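Local coordinates for protein putative thioesterase yhdA (Lactococcus lactis subsp. lactis, PDB 3GEK) that probably hydrolyses acyl-CoA thioesters, perhaps 1,4-dihydroxy-2-naphthoyl-CoA, as a member of the PaaI family of hotdog-fold thioesterases, at residues L53-S64 against S122-L130. The protein carries 7 engineered substitutions. Sequence-based numbering, arbitrary orientation.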
loop_
_atom_site.group_PDB
_atom_site.type_symbol
_atom_site.label_atom_id
_atom_site.label_comp_id
_atom_site.label_asym_id
_atom_site.label_seq_id
_atom_site.Cartn_x
_atom_site.Cartn_y
_atom_site.Cartn_z
ATOM N N LEU A 53 -1.279 -5.148 12.687
ATOM C CA LEU A 53 -1.869 -5.495 11.395
ATOM C C LEU A 53 -3.125 -6.326 11.578
ATOM O O LEU A 53 -4.163 -6.025 10.987
ATOM C CB LEU A 53 -0.879 -6.288 10.543
ATOM C CG LEU A 53 0.072 -5.601 9.569
ATOM C CD1 LEU A 53 0.458 -4.194 10.009
ATOM C CD2 LEU A 53 1.311 -6.496 9.410
ATOM N N ALA A 54 -3.017 -7.372 12.398
ATOM C CA ALA A 54 -4.131 -8.254 12.687
ATOM C C ALA A 54 -5.273 -7.502 13.376
ATOM O O ALA A 54 -6.440 -7.721 13.053
ATOM C CB ALA A 54 -3.672 -9.425 13.530
ATOM N N LEU A 55 -4.934 -6.614 14.310
ATOM C CA LEU A 55 -5.929 -5.780 14.988
ATOM C C LEU A 55 -6.721 -4.945 13.977
ATOM O O LEU A 55 -7.945 -4.830 14.081
ATOM C CB LEU A 55 -5.253 -4.861 16.020
ATOM C CG LEU A 55 -6.023 -3.691 16.647
ATOM C CD1 LEU A 55 -7.194 -4.171 17.467
ATOM C CD2 LEU A 55 -5.111 -2.823 17.512
ATOM N N ALA A 56 -6.014 -4.365 13.010
ATOM C CA ALA A 56 -6.637 -3.519 11.992
ATOM C C ALA A 56 -7.571 -4.299 11.087
ATOM O O ALA A 56 -8.688 -3.861 10.837
ATOM C CB ALA A 56 -5.588 -2.826 11.167
ATOM N N GLU A 57 -7.108 -5.445 10.588
ATOM C CA GLU A 57 -7.911 -6.275 9.687
ATOM C C GLU A 57 -9.149 -6.835 10.397
ATOM O O GLU A 57 -10.239 -6.879 9.816
ATOM C CB GLU A 57 -7.062 -7.389 9.045
ATOM C CG GLU A 57 -7.768 -8.102 7.880
ATOM C CD GLU A 57 -6.855 -8.964 7.009
ATOM O OE1 GLU A 57 -5.704 -8.563 6.754
ATOM O OE2 GLU A 57 -7.317 -10.041 6.542
ATOM N N ILE A 58 -8.980 -7.227 11.661
ATOM C CA ILE A 58 -10.062 -7.825 12.448
ATOM C C ILE A 58 -11.145 -6.816 12.851
ATOM O O ILE A 58 -12.337 -7.114 12.731
ATOM C CB ILE A 58 -9.524 -8.599 13.688
ATOM C CG1 ILE A 58 -8.755 -9.845 13.228
ATOM C CG2 ILE A 58 -10.665 -9.006 14.633
ATOM C CD1 ILE A 58 -7.885 -10.474 14.299
ATOM N N THR A 59 -10.731 -5.638 13.325
ATOM C CA THR A 59 -11.679 -4.589 13.713
ATOM C C THR A 59 -12.410 -3.984 12.510
ATOM O O THR A 59 -13.592 -3.649 12.602
ATOM C CB THR A 59 -11.008 -3.462 14.530
ATOM O OG1 THR A 59 -9.878 -2.944 13.810
ATOM C CG2 THR A 59 -10.563 -3.970 15.912
ATOM N N ALA A 60 -11.702 -3.841 11.389
ATOM C CA ALA A 60 -12.310 -3.363 10.145
ATOM C C ALA A 60 -13.402 -4.329 9.692
ATOM O O ALA A 60 -14.494 -3.905 9.315
ATOM C CB ALA A 60 -11.256 -3.193 9.055
ATOM N N GLY A 61 -13.096 -5.625 9.750
ATOM C CA GLY A 61 -14.049 -6.680 9.421
ATOM C C GLY A 61 -15.260 -6.697 10.337
ATOM O O GLY A 61 -16.383 -6.909 9.880
HETATM N N MSE A 62 -15.031 -6.481 11.617
HETATM C CA MSE A 62 -16.111 -6.418 12.606
HETATM C C MSE A 62 -17.013 -5.208 12.353
HETATM O O MSE A 62 -18.232 -5.324 12.388
HETATM C CB MSE A 62 -15.548 -6.353 14.027
HETATM C CG MSE A 62 -14.753 -7.575 14.477
HETATM SE SE MSE A 62 -13.978 -7.321 16.260
HETATM C CE MSE A 62 -15.624 -7.516 17.288
ATOM N N ALA A 63 -16.399 -4.068 12.098
ATOM C CA ALA A 63 -17.100 -2.819 11.788
ATOM C C ALA A 63 -17.933 -2.924 10.513
ATOM O O ALA A 63 -19.099 -2.526 10.501
ATOM C CB ALA A 63 -16.105 -1.662 11.682
ATOM N N SER A 64 -17.332 -3.464 9.451
ATOM C CA SER A 64 -18.024 -3.675 8.178
ATOM C C SER A 64 -19.248 -4.577 8.336
ATOM O O SER A 64 -20.323 -4.252 7.833
ATOM C CB SER A 64 -17.075 -4.255 7.130
ATOM O OG SER A 64 -16.237 -3.256 6.573
ATOM N N SER A 122 0.837 3.417 14.346
ATOM C CA SER A 122 0.719 2.887 12.993
ATOM C C SER A 122 -0.505 3.453 12.282
ATOM O O SER A 122 -1.572 3.587 12.874
ATOM C CB SER A 122 0.642 1.357 13.015
ATOM O OG SER A 122 1.771 0.800 13.672
ATOM N N GLN A 123 -0.330 3.802 11.014
ATOM C CA GLN A 123 -1.426 4.219 10.147
ATOM C C GLN A 123 -1.689 3.071 9.175
ATOM O O GLN A 123 -0.762 2.552 8.546
ATOM C CB GLN A 123 -1.039 5.489 9.390
ATOM C CG GLN A 123 -2.005 5.890 8.275
ATOM C CD GLN A 123 -3.033 6.921 8.709
ATOM O OE1 GLN A 123 -3.048 7.368 9.860
ATOM N NE2 GLN A 123 -3.890 7.320 7.777
ATOM N N ILE A 124 -2.949 2.662 9.069
ATOM C CA ILE A 124 -3.307 1.460 8.326
ATOM C C ILE A 124 -4.578 1.693 7.518
ATOM O O ILE A 124 -5.552 2.273 8.022
ATOM C CB ILE A 124 -3.499 0.245 9.277
ATOM C CG1 ILE A 124 -2.230 0.009 10.110
ATOM C CG2 ILE A 124 -3.922 -1.010 8.494
ATOM C CD1 ILE A 124 -2.244 -1.233 10.978
ATOM N N THR A 125 -4.548 1.263 6.259
ATOM C CA THR A 125 -5.735 1.263 5.411
ATOM C C THR A 125 -6.125 -0.177 5.099
ATOM O O THR A 125 -5.277 -0.989 4.719
ATOM C CB THR A 125 -5.507 2.052 4.098
ATOM O OG1 THR A 125 -5.192 3.413 4.415
ATOM C CG2 THR A 125 -6.766 2.043 3.234
ATOM N N VAL A 126 -7.403 -0.487 5.290
ATOM C CA VAL A 126 -7.928 -1.818 5.001
ATOM C C VAL A 126 -9.045 -1.733 3.971
ATOM O O VAL A 126 -9.996 -0.954 4.134
ATOM C CB VAL A 126 -8.481 -2.519 6.283
ATOM C CG1 VAL A 126 -9.058 -3.880 5.941
ATOM C CG2 VAL A 126 -7.398 -2.653 7.347
ATOM N N VAL A 127 -8.926 -2.530 2.914
ATOM C CA VAL A 127 -10.012 -2.708 1.963
ATOM C C VAL A 127 -10.668 -4.066 2.227
ATOM O O VAL A 127 -9.994 -5.096 2.205
ATOM C CB VAL A 127 -9.525 -2.638 0.487
ATOM C CG1 VAL A 127 -10.694 -2.767 -0.471
ATOM C CG2 VAL A 127 -8.746 -1.354 0.229
ATOM N N ASN A 128 -11.972 -4.049 2.499
ATOM C CA ASN A 128 -12.750 -5.266 2.672
ATOM C C ASN A 128 -13.572 -5.572 1.417
ATOM O O ASN A 128 -14.112 -4.665 0.780
ATOM C CB ASN A 128 -13.698 -5.138 3.875
ATOM C CG ASN A 128 -12.977 -5.190 5.223
ATOM O OD1 ASN A 128 -11.902 -5.785 5.360
ATOM N ND2 ASN A 128 -13.585 -4.577 6.233
ATOM N N ALA A 129 -13.666 -6.851 1.065
ATOM C CA ALA A 129 -14.608 -7.292 0.042
ATOM C C ALA A 129 -15.935 -7.606 0.711
ATOM O O ALA A 129 -15.968 -8.197 1.793
ATOM C CB ALA A 129 -14.077 -8.513 -0.705
ATOM N N LEU A 130 -17.023 -7.190 0.070
ATOM C CA LEU A 130 -18.368 -7.381 0.606
ATOM C C LEU A 130 -19.068 -8.542 -0.097
ATOM O O LEU A 130 -19.330 -8.476 -1.302
ATOM C CB LEU A 130 -19.182 -6.090 0.456
ATOM C CG LEU A 130 -19.224 -5.029 1.565
ATOM C CD1 LEU A 130 -17.954 -4.934 2.404
ATOM C CD2 LEU A 130 -19.593 -3.671 0.976
HETATM O O HOH W 1 -11.079 -7.210 7.429
#
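The methyl of Ala56 sits in the notch between CG2 and CD1 of Ile124, which lie 3.6 and 3.7 Å from Ala56 CB. With CG1 anti to the carbonyl carbon (chi1 -57°), the longer branch of Ile124 runs on toward the start of 53-64, where its CD1 meets Leu53 CD1, the side chains crossing at about a right angle. Two residues on, Val126 packs CG1 on Ala60 CB at 3.9 Å, while its CG2 rests on the Ala56 carbonyl, 3.9 Å from the O. The small Ala56 and Ala60 thus let the helix sit close, the axes approaching to 8.8 Å at a crossing angle of -44°. This is the core of the hotdog fold, helix 49-68 the sausage and the curved antiparallel sheet, here strand 120-131, the bun. The amide of Asn128 comes up beside Gly61, which has no side chain (ND2 to Gly61 N 3.7 Å), and donates from ND2 to Ser64 OG (3.0 Å, 157° at the hydrogen), the oxygen lying in the amide plane; His107 and Trp109 also hydrogen-bond this hydroxyl. At the amide's other end, a water donates to Asn128 OD1 and to Glu57 O, 2.6 Å from each. A leucine in place of Asn128 would probably leave Ser64 without its amide donor and the water without one of its two acceptors. Farther back, Glu57 OE1 is hydrogen-bonded to NE2 of His83 of a neighbouring subunit.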